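Local coordinates for protein involved in catabolism of external DNA (Legionella pneumophila subsp. pneumophila, PDB 2OO3) that probably methylates the N6 position of one adenine in 23S ribosomal RNA, using S-adenosyl-L-methionine as methyl donor, at residues L81-V86 and P103-N108; L110-R115 and H134-V139; P167-K172 and C195-V200. All blocks are in the same frame, centred on the assembly; numbering follows the deposited sequence.

Interaction 1 (L81-V86 and P103-N108); sequences LEYISV and PYFAIN
Val86 points its CB toward helix 102-109 and wedges its two methyl groups among three side chains there. CG1 lies anti to the backbone N (chi1 176°) and meets the edge of the Tyr104 ring near its plane, 3.5 Å from CD2. The same Val86 CG1 is 3.6 Å from CD1 of Phe105. The other branch, Val86 CG2, meets Asn108 tip to tip, 3.8 Å from its CB. Phe105 also carries the second half of the contact: its CZ comes within 3.5 Å of CE1 of Tyr83. These two rings are nearly parallel, planes at 14°, but offset, centroids 5.4 Å apart, so little of one lies over the other. The meeting atoms are nearly all carbon; the polar ends have other partners: Tyr83 OH has Tyr99 OH, Tyr104 OH and Asn108 OD1 the two ends of the Gln89 amide. Asn108 ND2 turns back on its own helix, 3.0 Å from Tyr104 O. The axes of 81-86 and 103-108 come within 10.4 Å and cross at 109°. Helix 14-30 packs against Tyr83 and Phe105, partly through His20, predicted to bind S-adenosyl-L-methionine, while strands 38-41 and 115-119 lie against Pro103 and Ala106 of helix 102-109.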
# COMPACT_ATOMS: atom_id res chain seq x y z
N LEU A 81 -7.43 -5.04 -13.06
CA LEU A 81 -8.20 -4.00 -13.75
C LEU A 81 -8.21 -2.66 -13.07
O LEU A 81 -7.99 -1.66 -13.72
CB LEU A 81 -9.66 -4.45 -14.02
CG LEU A 81 -9.81 -5.55 -15.07
CD1 LEU A 81 -11.28 -6.09 -15.02
CD2 LEU A 81 -9.47 -5.00 -16.43
N GLU A 82 -8.49 -2.62 -11.77
CA GLU A 82 -8.67 -1.31 -11.10
C GLU A 82 -7.33 -0.58 -11.08
O GLU A 82 -7.25 0.62 -11.34
CB GLU A 82 -9.19 -1.50 -9.67
CG GLU A 82 -10.68 -1.96 -9.60
CD GLU A 82 -10.86 -3.52 -9.61
OE1 GLU A 82 -9.97 -4.29 -10.07
OE2 GLU A 82 -11.92 -3.97 -9.13
N TYR A 83 -6.27 -1.34 -10.81
CA TYR A 83 -4.92 -0.79 -10.78
C TYR A 83 -4.54 -0.17 -12.12
O TYR A 83 -4.12 0.98 -12.19
CB TYR A 83 -3.92 -1.91 -10.42
CG TYR A 83 -2.45 -1.50 -10.37
CD1 TYR A 83 -1.98 -0.58 -9.40
CD2 TYR A 83 -1.53 -2.07 -11.23
CE1 TYR A 83 -0.64 -0.21 -9.34
CE2 TYR A 83 -0.17 -1.71 -11.18
CZ TYR A 83 0.27 -0.80 -10.21
OH TYR A 83 1.61 -0.45 -10.15
N ILE A 84 -4.64 -0.96 -13.18
CA ILE A 84 -4.36 -0.49 -14.52
C ILE A 84 -5.21 0.72 -14.93
O ILE A 84 -4.71 1.62 -15.58
CB ILE A 84 -4.48 -1.66 -15.57
CG1 ILE A 84 -3.38 -2.73 -15.31
CG2 ILE A 84 -4.34 -1.15 -17.03
CD1 ILE A 84 -1.92 -2.22 -15.44
N SER A 85 -6.50 0.71 -14.60
CA SER A 85 -7.39 1.79 -15.06
C SER A 85 -6.92 3.12 -14.48
O SER A 85 -7.00 4.13 -15.17
CB SER A 85 -8.86 1.56 -14.69
OG SER A 85 -9.03 1.75 -13.31
N VAL A 86 -6.43 3.13 -13.24
CA VAL A 86 -5.93 4.39 -12.65
C VAL A 86 -4.65 4.89 -13.36
O VAL A 86 -4.47 6.11 -13.59
CB VAL A 86 -5.72 4.26 -11.12
CG1 VAL A 86 -5.11 5.52 -10.53
CG2 VAL A 86 -7.03 3.95 -10.43
N PRO A 103 -2.54 7.95 -2.63
CA PRO A 103 -3.75 8.82 -2.55
C PRO A 103 -4.53 8.93 -3.88
O PRO A 103 -5.74 9.00 -3.84
CB PRO A 103 -3.15 10.20 -2.20
CG PRO A 103 -1.88 9.91 -1.54
CD PRO A 103 -1.32 8.73 -2.32
N TYR A 104 -3.83 8.94 -5.02
CA TYR A 104 -4.47 8.99 -6.33
C TYR A 104 -5.28 7.72 -6.61
O TYR A 104 -6.39 7.79 -7.14
CB TYR A 104 -3.41 9.26 -7.43
CG TYR A 104 -4.01 9.74 -8.73
CD1 TYR A 104 -4.09 11.11 -9.02
CD2 TYR A 104 -4.47 8.84 -9.69
CE1 TYR A 104 -4.68 11.58 -10.21
CE2 TYR A 104 -5.02 9.30 -10.92
CZ TYR A 104 -5.13 10.66 -11.15
OH TYR A 104 -5.66 11.12 -12.32
N PHE A 105 -4.77 6.55 -6.22
CA PHE A 105 -5.62 5.34 -6.27
C PHE A 105 -6.87 5.47 -5.38
O PHE A 105 -8.01 5.13 -5.81
CB PHE A 105 -4.79 4.09 -5.88
CG PHE A 105 -3.73 3.73 -6.91
CD1 PHE A 105 -4.08 3.06 -8.10
CD2 PHE A 105 -2.40 4.02 -6.69
CE1 PHE A 105 -3.10 2.72 -9.06
CE2 PHE A 105 -1.40 3.67 -7.63
CZ PHE A 105 -1.76 3.04 -8.82
N ALA A 106 -6.69 5.92 -4.14
CA ALA A 106 -7.82 5.96 -3.19
C ALA A 106 -8.94 6.91 -3.65
O ALA A 106 -10.14 6.61 -3.57
CB ALA A 106 -7.31 6.31 -1.77
N ILE A 107 -8.54 8.07 -4.15
CA ILE A 107 -9.50 9.05 -4.63
C ILE A 107 -10.28 8.48 -5.81
O ILE A 107 -11.45 8.76 -5.98
CB ILE A 107 -8.78 10.38 -4.98
CG1 ILE A 107 -8.34 11.09 -3.70
CG2 ILE A 107 -9.72 11.30 -5.70
CD1 ILE A 107 -7.30 12.29 -3.91
N ASN A 108 -9.64 7.63 -6.60
CA ASN A 108 -10.36 7.01 -7.71
C ASN A 108 -11.38 5.97 -7.31
O ASN A 108 -12.47 5.94 -7.87
CB ASN A 108 -9.40 6.44 -8.77
CG ASN A 108 -9.10 7.44 -9.85
OD1 ASN A 108 -9.87 7.60 -10.81
ND2 ASN A 108 -8.02 8.20 -9.66

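Interaction 2 (L110-R115 and H134-V139); sequences LRSQDR and HFNKKV
With CG anti to the backbone N (chi1 -171°) and a bend at chi3 (65°), the Lys138 chain curls over Asp114 O, which both its CB and its CE approach. CE comes to 3.1 Å from Asp114 O and also touches Arg115 CB, and Lys138 NZ stays 3.6 Å from Gln113 O, a loose approach. Lys137 bends at chi2 and chi4 instead, and its NZ ends against Leu110 O; the modelled separation is too short for a normal hydrogen bond, so the exact position of that amine is doubtful. Ser112 touches Asn136: its CB packs 3.5 Å from Asn136 O.

Two waters bind the loops together. One donates to Arg111 O and to Asp114 O and accepts from Lys138 N at 2.7 Å, so it ties both ends of the type I turn at 111-114 to the 134-139 loop. The other donates to Ser112 O (2.6 Å) and to Asn136 O. The turn is braced from within by Arg111, which grips the Asp114 carboxylate side-on: NE reaches OD2 at 2.8 Å and NH2 reaches OD1, while Arg111 N also donates to OD2. NH1 and NH2 of Arg111 also donate hydrogen bonds to Lys33 O and Lys35 O.

These loops lead into the neighbouring parallel strands 115-119 and 139-142, at the sheet edge of a Rossmann-like methyltransferase, on the side where strands begin, away from the strand ends at which such folds bind cofactor.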
# COMPACT_ATOMS: atom_id res chain seq x y z
N LEU A 110 -12.68 5.34 -4.01
CA LEU A 110 -13.57 5.68 -2.91
C LEU A 110 -14.78 6.48 -3.39
O LEU A 110 -14.83 6.85 -4.57
CB LEU A 110 -12.80 6.41 -1.79
CG LEU A 110 -11.89 5.45 -0.99
CD1 LEU A 110 -11.07 6.23 0.03
CD2 LEU A 110 -12.69 4.40 -0.28
N ARG A 111 -15.74 6.72 -2.49
CA ARG A 111 -17.02 7.33 -2.87
C ARG A 111 -17.19 8.70 -2.23
O ARG A 111 -16.48 9.05 -1.28
CB ARG A 111 -18.16 6.38 -2.47
CG ARG A 111 -17.91 5.03 -3.06
CD ARG A 111 -18.35 3.89 -2.22
NE ARG A 111 -17.92 3.92 -0.82
CZ ARG A 111 -18.50 3.16 0.10
NH1 ARG A 111 -19.47 2.34 -0.29
NH2 ARG A 111 -18.13 3.20 1.38
N SER A 112 -18.15 9.48 -2.72
CA SER A 112 -18.42 10.79 -2.15
C SER A 112 -18.76 10.72 -0.68
O SER A 112 -18.48 11.68 0.05
CB SER A 112 -19.56 11.49 -2.90
OG SER A 112 -20.69 10.65 -2.99
N GLN A 113 -19.33 9.59 -0.22
CA GLN A 113 -19.70 9.50 1.22
C GLN A 113 -18.50 9.21 2.14
O GLN A 113 -18.62 9.28 3.36
CB GLN A 113 -20.77 8.41 1.45
CG GLN A 113 -20.20 7.01 1.20
CD GLN A 113 -21.24 5.94 1.22
OE1 GLN A 113 -21.76 5.61 2.30
NE2 GLN A 113 -21.55 5.36 0.04
N ASP A 114 -17.37 8.85 1.58
CA ASP A 114 -16.24 8.37 2.40
C ASP A 114 -15.46 9.56 2.86
O ASP A 114 -15.72 10.69 2.44
CB ASP A 114 -15.37 7.39 1.59
CG ASP A 114 -16.14 6.15 1.14
OD1 ASP A 114 -16.95 5.64 1.96
OD2 ASP A 114 -15.96 5.68 -0.02
N ARG A 115 -14.48 9.35 3.73
CA ARG A 115 -13.64 10.47 4.17
C ARG A 115 -12.20 10.06 4.11
O ARG A 115 -11.82 9.06 4.76
CB ARG A 115 -13.98 10.89 5.60
CG ARG A 115 -13.16 12.03 6.11
CD ARG A 115 -13.78 12.66 7.36
NE ARG A 115 -13.92 11.68 8.42
CZ ARG A 115 -13.11 11.57 9.48
NH1 ARG A 115 -12.08 12.40 9.64
NH2 ARG A 115 -13.35 10.62 10.38
N HIS A 134 -9.57 16.20 -6.27
CA HIS A 134 -10.45 15.51 -5.32
C HIS A 134 -11.64 14.90 -6.03
O HIS A 134 -12.34 14.09 -5.45
CB HIS A 134 -10.95 16.46 -4.20
CG HIS A 134 -9.85 17.02 -3.35
ND1 HIS A 134 -10.04 18.01 -2.41
CD2 HIS A 134 -8.52 16.72 -3.32
CE1 HIS A 134 -8.89 18.27 -1.82
NE2 HIS A 134 -7.95 17.52 -2.37
N PHE A 135 -11.87 15.28 -7.28
CA PHE A 135 -13.14 14.92 -7.96
C PHE A 135 -14.31 15.29 -7.04
O PHE A 135 -14.33 16.40 -6.50
CB PHE A 135 -13.13 13.44 -8.34
CG PHE A 135 -11.93 13.03 -9.16
CD1 PHE A 135 -11.64 13.66 -10.36
CD2 PHE A 135 -11.07 12.07 -8.71
CE1 PHE A 135 -10.48 13.30 -11.10
CE2 PHE A 135 -9.94 11.71 -9.45
CZ PHE A 135 -9.64 12.33 -10.62
N ASN A 136 -15.26 14.38 -6.82
CA ASN A 136 -16.32 14.63 -5.84
C ASN A 136 -16.06 13.95 -4.49
O ASN A 136 -17.01 13.71 -3.73
CB ASN A 136 -17.70 14.21 -6.41
CG ASN A 136 -17.82 12.70 -6.61
OD1 ASN A 136 -16.81 12.01 -6.82
ND2 ASN A 136 -19.05 12.17 -6.57
N LYS A 137 -14.80 13.66 -4.17
CA LYS A 137 -14.50 13.02 -2.86
C LYS A 137 -14.15 14.05 -1.83
O LYS A 137 -13.91 15.24 -2.14
CB LYS A 137 -13.35 12.00 -2.93
CG LYS A 137 -13.29 11.17 -4.18
CD LYS A 137 -14.60 10.41 -4.49
CE LYS A 137 -14.56 10.07 -5.98
NZ LYS A 137 -14.76 8.66 -6.21
N LYS A 138 -14.10 13.58 -0.60
CA LYS A 138 -13.94 14.42 0.57
C LYS A 138 -12.51 14.15 1.08
O LYS A 138 -12.24 13.12 1.70
CB LYS A 138 -15.02 13.99 1.57
CG LYS A 138 -15.21 14.82 2.79
CD LYS A 138 -16.66 14.56 3.42
CE LYS A 138 -16.89 13.13 3.95
NZ LYS A 138 -18.34 12.75 4.21
N VAL A 139 -11.58 15.06 0.78
CA VAL A 139 -10.17 14.80 0.98
C VAL A 139 -9.53 15.82 1.93
O VAL A 139 -9.46 17.00 1.62
CB VAL A 139 -9.39 14.79 -0.37
CG1 VAL A 139 -7.89 14.48 -0.13
CG2 VAL A 139 -9.97 13.76 -1.34
O HOH W 1 -14.96 11.01 -0.24
O HOH W 2 -18.31 14.04 -1.12

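Interaction 3 (P167-K172 and C195-V200); sequences PSYERK and CVWYPV
Pro167 and Tyr169 belong to the Asp-Pro-Ser-Tyr sequence that follows strand 161-165, consistent with a variant of motif IV, (Asp/Asn/Ser)-Pro-Pro-(Tyr/Phe/Trp), of methyltransferases that modify amino groups, with Ser168 where the consensus has a second proline; both residues pack on Trp197 and its neighbours in strand 193-200. Tyr169 CG lies anti to its own carbonyl carbon (chi1 -56°), on the side of the strand, and the hydroxyl donates to Trp197 O at 2.7 Å. That carbonyl lies at the ring's edge, near its plane, and the donor stands 17° from the carbonyl plane with a C=O...O angle of 144°.

Two prolines sandwich the phenol ring. Pro199 CD sits over one face, 3.7 Å from the centroid of the Tyr169 ring and displaced toward the rim, a CH-pi contact whose closest atom is Tyr169 CD2 at 3.3 Å. Pro167 CB lies over the opposite face, also toward the rim. The ring is therefore clasped on both sides while its hydroxyl is anchored at the far end.

Trp197 stands beside this clasp. Its indole edge meets Pro167 O, which is 3.5 Å from CZ3, and its CE3 comes to 4.0 Å from Tyr169 CE2. Lys19 makes a cation-pi contact with the indole. Pro167 CD also touches Val196 CG2 at 4.2 Å.

The loop itself is shaped by an ST turn, Glu170 N donating to Ser168 OG at 3.2 Å, and Tyr169 N donates a hydrogen bond to Glu174 OE1.

Asp166, the predicted proton acceptor, immediately precedes Pro167 and touches the Trp197 side chain; His43, predicted to bind S-adenosyl-L-methionine, touches Pro167. Strand 161-165, helix 174-188 and strand 193-200 form a parallel beta-alpha-beta unit, and a loop carrying the predicted catalytic aspartate after its first strand is consistent with motif IV of Rossmann-like amino methyltransferases.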
# COMPACT_ATOMS: atom_id res chain seq x y z
N PRO A 167 5.52 3.35 5.47
CA PRO A 167 6.72 4.06 5.97
C PRO A 167 7.90 3.92 5.03
O PRO A 167 7.93 2.97 4.25
CB PRO A 167 7.04 3.35 7.31
CG PRO A 167 5.81 2.47 7.60
CD PRO A 167 5.22 2.14 6.27
N SER A 168 8.84 4.87 5.11
CA SER A 168 10.11 4.75 4.38
C SER A 168 11.15 3.82 5.04
O SER A 168 12.00 3.27 4.34
CB SER A 168 10.74 6.13 4.16
OG SER A 168 11.31 6.63 5.38
N TYR A 169 11.06 3.63 6.37
CA TYR A 169 12.08 2.91 7.14
C TYR A 169 13.51 3.45 6.89
O TYR A 169 14.47 2.68 6.89
CB TYR A 169 12.05 1.39 6.88
CG TYR A 169 10.70 0.78 7.15
CD1 TYR A 169 10.36 0.29 8.41
CD2 TYR A 169 9.75 0.75 6.14
CE1 TYR A 169 9.09 -0.24 8.67
CE2 TYR A 169 8.49 0.22 6.37
CZ TYR A 169 8.16 -0.26 7.63
OH TYR A 169 6.93 -0.80 7.80
N GLU A 170 13.64 4.76 6.62
CA GLU A 170 14.96 5.39 6.57
C GLU A 170 15.65 5.38 7.95
O GLU A 170 16.88 5.41 8.01
CB GLU A 170 14.93 6.80 5.93
CG GLU A 170 14.09 7.84 6.69
CD GLU A 170 14.22 9.28 6.12
OE1 GLU A 170 14.22 9.46 4.87
OE2 GLU A 170 14.32 10.23 6.94
N ARG A 171 14.88 5.36 9.05
CA ARG A 171 15.46 5.12 10.39
C ARG A 171 15.16 3.69 10.84
O ARG A 171 14.04 3.19 10.70
CB ARG A 171 14.96 6.11 11.44
CG ARG A 171 15.23 7.62 11.10
CD ARG A 171 14.59 8.59 12.11
NE ARG A 171 13.12 8.57 12.04
CZ ARG A 171 12.33 7.95 12.93
NH1 ARG A 171 12.86 7.31 13.97
NH2 ARG A 171 11.02 7.98 12.76
N LYS A 172 16.18 3.03 11.38
CA LYS A 172 16.07 1.69 11.92
C LYS A 172 14.95 1.66 12.95
O LYS A 172 14.19 0.68 13.06
CB LYS A 172 17.41 1.35 12.58
CG LYS A 172 17.53 0.02 13.22
CD LYS A 172 18.88 0.05 13.92
CE LYS A 172 18.97 -0.82 15.10
NZ LYS A 172 20.41 -1.01 15.45
N CYS A 195 -3.29 -2.01 7.04
CA CYS A 195 -2.40 -2.54 6.02
C CYS A 195 -1.07 -1.80 6.10
O CYS A 195 -1.00 -0.60 5.82
CB CYS A 195 -3.01 -2.34 4.64
SG CYS A 195 -1.99 -3.00 3.32
N VAL A 196 -0.01 -2.50 6.48
CA VAL A 196 1.31 -1.85 6.57
C VAL A 196 2.29 -2.53 5.61
O VAL A 196 2.39 -3.77 5.59
CB VAL A 196 1.83 -1.82 8.03
CG1 VAL A 196 1.92 -3.23 8.62
CG2 VAL A 196 3.20 -1.07 8.16
N TRP A 197 2.95 -1.72 4.80
CA TRP A 197 4.00 -2.16 3.89
C TRP A 197 5.32 -2.20 4.66
O TRP A 197 5.60 -1.30 5.50
CB TRP A 197 4.12 -1.17 2.70
CG TRP A 197 5.23 -1.54 1.75
CD1 TRP A 197 5.18 -2.50 0.74
CD2 TRP A 197 6.58 -1.05 1.78
NE1 TRP A 197 6.42 -2.60 0.14
CE2 TRP A 197 7.29 -1.72 0.75
CE3 TRP A 197 7.25 -0.13 2.59
CZ2 TRP A 197 8.65 -1.49 0.51
CZ3 TRP A 197 8.59 0.14 2.33
CH2 TRP A 197 9.27 -0.53 1.29
N TYR A 198 6.19 -3.17 4.34
CA TYR A 198 7.54 -3.22 4.91
C TYR A 198 8.53 -3.76 3.88
O TYR A 198 8.14 -4.55 3.00
CB TYR A 198 7.54 -4.08 6.17
CG TYR A 198 7.14 -5.52 5.94
CD1 TYR A 198 8.09 -6.49 5.63
CD2 TYR A 198 5.79 -5.93 6.05
CE1 TYR A 198 7.72 -7.84 5.43
CE2 TYR A 198 5.42 -7.24 5.87
CZ TYR A 198 6.38 -8.19 5.55
OH TYR A 198 5.98 -9.48 5.36
N PRO A 199 9.80 -3.32 3.96
CA PRO A 199 10.83 -3.85 3.09
C PRO A 199 11.55 -5.05 3.68
O PRO A 199 11.47 -5.31 4.88
CB PRO A 199 11.83 -2.68 2.99
CG PRO A 199 11.73 -1.99 4.32
CD PRO A 199 10.33 -2.25 4.84
N VAL A 200 12.25 -5.77 2.80
CA VAL A 200 13.26 -6.74 3.20
C VAL A 200 14.62 -6.21 2.73
O VAL A 200 15.01 -6.34 1.54
CB VAL A 200 12.98 -8.16 2.64
CG1 VAL A 200 14.04 -9.16 3.19
CG2 VAL A 200 11.59 -8.61 3.06

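Overall arrangement
Interactions 1 and 2 are neighbours, their centres 13 Å apart: Ile107 of helix 102-109 packs on Phe135 and Val139, and the same helix runs into the loop 110-115. Interaction 3 lies across the chain's centre, about 22 Å from interaction 1 and 28 Å from interaction 2, centre to centre, and touches neither. Chemistry follows place. Interaction 1 is buried between helices and purely apolar; interaction 3, equally buried, adds one phenol-to-carbonyl hydrogen bond to its proline and aromatic packing, beside the predicted catalytic aspartate. Interaction 2, partly exposed where strands begin, relies on lysine chains and bridging waters. Interactions 1 and 3 each approach residues predicted to bind S-adenosyl-L-methionine, from different parts of the fold.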